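Local structure of tyrosinase (Burkholderia thailandensis, 5ZRD) at residues Val449-Ala452 and Asn453-Arg457; Ser366-Leu369 and Thr370-Leu373. The protein uses a dicopper centre to hydroxylate monophenols to catechols and, as in other tyrosinases, probably oxidises these to quinones. All coordinates share one frame; numbering follows the deposited sequence.

How the interactions relate
Counting from the N terminus, interaction 2 comes first: after helix 315-334 the chain runs through a loop, and within residues 366-373 a type I turn from N368 to T371 leads into the short strand 372-373, against helix 90-108. Interaction 1 follows, where residues 449-457 reverse the chain between strand 441-450 and strand 456-466 of the four-stranded sheet. Each contact closes a loop within its own continuous segment, and they stand in series, neither nested nor crossed. The nearest atoms of interaction 1 and interaction 2 are about 41 Å apart, and the two lie on opposite sides of the chain's centre. One turn thus lies beside the helical copper-binding part of the enzyme, the other at an exposed hairpin end.

Interaction 1. Residues Val449-Ala452 and Asn453-Arg457; sequences VTDA and NGKTR
The tip of the beta hairpin between strands 441-450 and 456-466 is closed here, with V449 facing R457 in an antiparallel hydrogen-bonded pair and T450 facing T456 in a non-hydrogen-bonded one. V449 N reaches R457 O over 2.9 Å, and R457 N returns to V449 O. One residue nearer the turn, on the other face of the hairpin, the two threonines meet by their hydroxyls, T450 OG1 and T456 OG1 lying 2.9 Å apart in a hydrogen bond of undecided direction. Both hydroxyls are anti to their own carbonyl carbons (chi1 -54° and -63°), which points them at each other. T450 OG1 is also bonded to K502 NZ, so the pair is tied to the neighbouring strand.

The reversal is a type I turn at A452 and N453, its bond from G454 N to D451 O weak at 3.5 Å, followed by G454 in a left-handed conformation, a G1 bulge; D451 N to K455 O, 3.3 Å, closes the bulged loop. Across the loop folds the D451 carboxylate: its OD1 receives K455 N on the syn side at 3.0 Å, and N453 N weakly at 3.1 Å. One carboxylate oxygen therefore takes up two loop N-H groups. R457 NH1 stands 4.4 Å from D451 OD2, beyond a salt bridge, but its charge would probably help to stabilise the ionised aspartate on this exposed tip.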
loop_
_atom_site.group_PDB
_atom_site.type_symbol
_atom_site.label_atom_id
_atom_site.label_comp_id
_atom_site.label_asym_id
_atom_site.label_seq_id
_atom_site.Cartn_x
_atom_site.Cartn_y
_atom_site.Cartn_z
ATOM N N VAL A 449 53.059 -0.729 -5.817
ATOM C CA VAL A 449 54.007 0.266 -6.274
ATOM C C VAL A 449 55.028 -0.402 -7.207
ATOM O O VAL A 449 55.650 -1.414 -6.892
ATOM C CB VAL A 449 54.659 1.065 -5.121
ATOM C CG1 VAL A 449 54.324 0.540 -3.735
ATOM C CG2 VAL A 449 56.155 1.242 -5.297
ATOM N N THR A 450 55.137 0.207 -8.379
ATOM C CA THR A 450 56.041 -0.162 -9.435
ATOM C C THR A 450 57.253 0.774 -9.374
ATOM O O THR A 450 57.123 1.943 -9.700
ATOM C CB THR A 450 55.301 -0.058 -10.771
ATOM O OG1 THR A 450 54.127 -0.856 -10.648
ATOM C CG2 THR A 450 56.108 -0.528 -11.959
ATOM N N ASP A 451 58.400 0.266 -8.911
ATOM C CA ASP A 451 59.687 1.009 -8.922
ATOM C C ASP A 451 60.173 1.254 -10.386
ATOM O O ASP A 451 59.417 1.055 -11.348
ATOM C CB ASP A 451 60.760 0.271 -8.069
ATOM C CG ASP A 451 61.239 -1.083 -8.713
ATOM O OD1 ASP A 451 60.962 -1.383 -9.905
ATOM O OD2 ASP A 451 61.902 -1.868 -8.011
ATOM N N ALA A 452 61.426 1.661 -10.556
ATOM C CA ALA A 452 61.936 2.096 -11.879
ATOM C C ALA A 452 62.115 0.908 -12.837
ATOM O O ALA A 452 61.839 1.034 -14.042
ATOM C CB ALA A 452 63.236 2.840 -11.697
ATOM N N ASN A 453 62.553 -0.239 -12.304
ATOM C CA ASN A 453 62.929 -1.399 -13.123
ATOM C C ASN A 453 61.681 -2.067 -13.724
ATOM O O ASN A 453 61.791 -2.924 -14.610
ATOM C CB ASN A 453 63.771 -2.388 -12.312
ATOM C CG ASN A 453 65.021 -1.753 -11.736
ATOM O OD1 ASN A 453 65.236 -1.775 -10.525
ATOM N ND2 ASN A 453 65.843 -1.166 -12.593
ATOM N N GLY A 454 60.500 -1.666 -13.264
ATOM C CA GLY A 454 59.262 -2.328 -13.642
ATOM C C GLY A 454 58.895 -3.442 -12.669
ATOM O O GLY A 454 58.020 -4.251 -12.984
ATOM N N LYS A 455 59.542 -3.482 -11.495
ATOM C CA LYS A 455 59.228 -4.481 -10.453
ATOM C C LYS A 455 58.112 -3.968 -9.510
ATOM O O LYS A 455 58.335 -3.021 -8.726
ATOM C CB LYS A 455 60.499 -4.840 -9.668
ATOM C CG LYS A 455 60.262 -5.471 -8.299
ATOM C CD LYS A 455 61.324 -6.446 -7.850
ATOM C CE LYS A 455 60.919 -7.192 -6.593
ATOM N NZ LYS A 455 61.765 -8.389 -6.373
ATOM N N THR A 456 56.939 -4.635 -9.556
ATOM C CA THR A 456 55.746 -4.306 -8.732
ATOM C C THR A 456 55.826 -5.006 -7.362
ATOM O O THR A 456 55.987 -6.218 -7.291
ATOM C CB THR A 456 54.445 -4.632 -9.488
ATOM O OG1 THR A 456 54.427 -3.787 -10.637
ATOM C CG2 THR A 456 53.174 -4.377 -8.703
ATOM N N ARG A 457 55.747 -4.214 -6.284
ATOM C CA ARG A 457 55.507 -4.708 -4.906
ATOM C C ARG A 457 54.022 -4.529 -4.545
ATOM O O ARG A 457 53.431 -3.477 -4.821
ATOM C CB ARG A 457 56.343 -3.922 -3.895
ATOM C CG ARG A 457 57.672 -4.554 -3.534
ATOM C CD ARG A 457 58.595 -3.495 -2.960
ATOM N NE ARG A 457 59.826 -4.056 -2.416
ATOM C CZ ARG A 457 60.870 -4.439 -3.145
ATOM N NH1 ARG A 457 60.868 -4.273 -4.460
ATOM N NH2 ARG A 457 61.904 -5.004 -2.546
#

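Interaction 2. Residues Ser366-Leu369 and Thr370-Leu373; sequences SLNL and TTPL
The hydroxyl of T371 is held from two directions. N368 N donates to T371 OG1 over 2.9 Å in a nearly straight bond (162° at the hydrogen), and a water is hydrogen-bonded to the same T371 OG1 at 2.9 Å. This water also donates to S366 O, so it links the hydroxyl to the backbone two residues before N368. The motif is a type I beta turn from N368 to T371, set in the loop that precedes the short strand 372-373. Its closing bond runs from T371 N to N368 O at 3.2 Å. A second water also donates to N368 O, at 2.7 Å. The same water donates to T371 O at 2.6 Å, and so bridges the two ends of the turn.

The N368 carboxamide folds back over the turn, and its ND2 makes a weak bond to S366 OG. Its OD1 comes near T370 N as in an Asx turn, though a clash leaves that oxygen's position doubtful. S366 and N368 also pack on I432 of the second subunit, and L373 rests on W93 and M96 of helix 90-108. The side chain of L367 lies about 13 Å from a bound copper ion, too far to take part in its coordination; the turn lies between the I432 contact of the second subunit and helix 90-108, which carries the copper ligand H94. T371 turns its methyl anti to its own backbone nitrogen, as the hydroxyl torsion of -55° requires, and CG2 thereby meets L367 CD2 at 4.1 Å.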
loop_
_atom_site.group_PDB
_atom_site.type_symbol
_atom_site.label_atom_id
_atom_site.label_comp_id
_atom_site.label_asym_id
_atom_site.label_seq_id
_atom_site.Cartn_x
_atom_site.Cartn_y
_atom_site.Cartn_z
ATOM N N SER A 366 14.866 6.581 18.137
ATOM C CA SER A 366 16.136 6.637 18.833
ATOM C C SER A 366 16.354 5.354 19.638
ATOM O O SER A 366 15.445 4.866 20.300
ATOM C CB SER A 366 16.232 7.868 19.711
ATOM O OG SER A 366 16.985 7.579 20.877
ATOM N N LEU A 367 17.587 4.842 19.570
ATOM C CA LEU A 367 18.065 3.769 20.397
ATOM C C LEU A 367 18.991 4.349 21.467
ATOM O O LEU A 367 19.902 5.146 21.146
ATOM C CB LEU A 367 18.837 2.759 19.542
ATOM C CG LEU A 367 18.120 2.267 18.295
ATOM C CD1 LEU A 367 18.986 1.290 17.498
ATOM C CD2 LEU A 367 16.817 1.606 18.678
ATOM N N ASN A 368 18.782 3.905 22.710
ATOM C CA ASN A 368 19.559 4.378 23.859
ATOM C C ASN A 368 19.583 3.290 24.959
ATOM O O ASN A 368 19.203 2.136 24.710
ATOM C CB ASN A 368 18.985 5.721 24.310
ATOM C CG ASN A 368 17.538 5.564 24.717
ATOM O OD1 ASN A 368 17.255 4.814 25.646
ATOM N ND2 ASN A 368 16.631 6.163 23.962
ATOM N N LEU A 369 20.042 3.618 26.165
ATOM C CA LEU A 369 20.266 2.576 27.221
ATOM C C LEU A 369 18.942 2.137 27.851
ATOM O O LEU A 369 18.904 1.155 28.598
ATOM C CB LEU A 369 21.207 3.124 28.298
ATOM C CG LEU A 369 22.609 3.479 27.800
ATOM C CD1 LEU A 369 23.285 4.469 28.734
ATOM C CD2 LEU A 369 23.454 2.235 27.622
ATOM N N THR A 370 17.884 2.871 27.510
ATOM C CA THR A 370 16.495 2.683 27.943
ATOM C C THR A 370 15.745 1.769 26.968
ATOM O O THR A 370 14.681 1.272 27.287
ATOM C CB THR A 370 15.852 4.081 28.075
ATOM O OG1 THR A 370 16.107 4.406 29.434
ATOM C CG2 THR A 370 14.373 4.200 27.785
ATOM N N THR A 371 16.263 1.594 25.754
ATOM C CA THR A 371 15.510 0.863 24.726
ATOM C C THR A 371 15.360 -0.600 25.153
ATOM O O THR A 371 16.345 -1.232 25.523
ATOM C CB THR A 371 16.166 0.995 23.345
ATOM O OG1 THR A 371 16.312 2.377 23.028
ATOM C CG2 THR A 371 15.354 0.352 22.247
ATOM N N PRO A 372 14.115 -1.123 25.114
ATOM C CA PRO A 372 13.779 -2.532 25.295
ATOM C C PRO A 372 14.675 -3.423 24.420
ATOM O O PRO A 372 14.801 -3.173 23.203
ATOM C CB PRO A 372 12.337 -2.699 24.799
ATOM C CG PRO A 372 11.779 -1.328 24.828
ATOM C CD PRO A 372 12.963 -0.444 24.511
ATOM N N LEU A 373 15.305 -4.408 25.034
ATOM C CA LEU A 373 16.062 -5.422 24.293
ATOM C C LEU A 373 15.134 -6.610 24.039
ATOM O O LEU A 373 15.302 -7.655 24.640
ATOM C CB LEU A 373 17.304 -5.832 25.095
ATOM C CG LEU A 373 18.285 -4.685 25.358
ATOM C CD1 LEU A 373 19.372 -5.081 26.330
ATOM C CD2 LEU A 373 18.878 -4.202 24.060
HETATM O O HOH W 1 13.869 3.761 22.499
HETATM O O HOH W 2 18.773 -0.327 25.647
#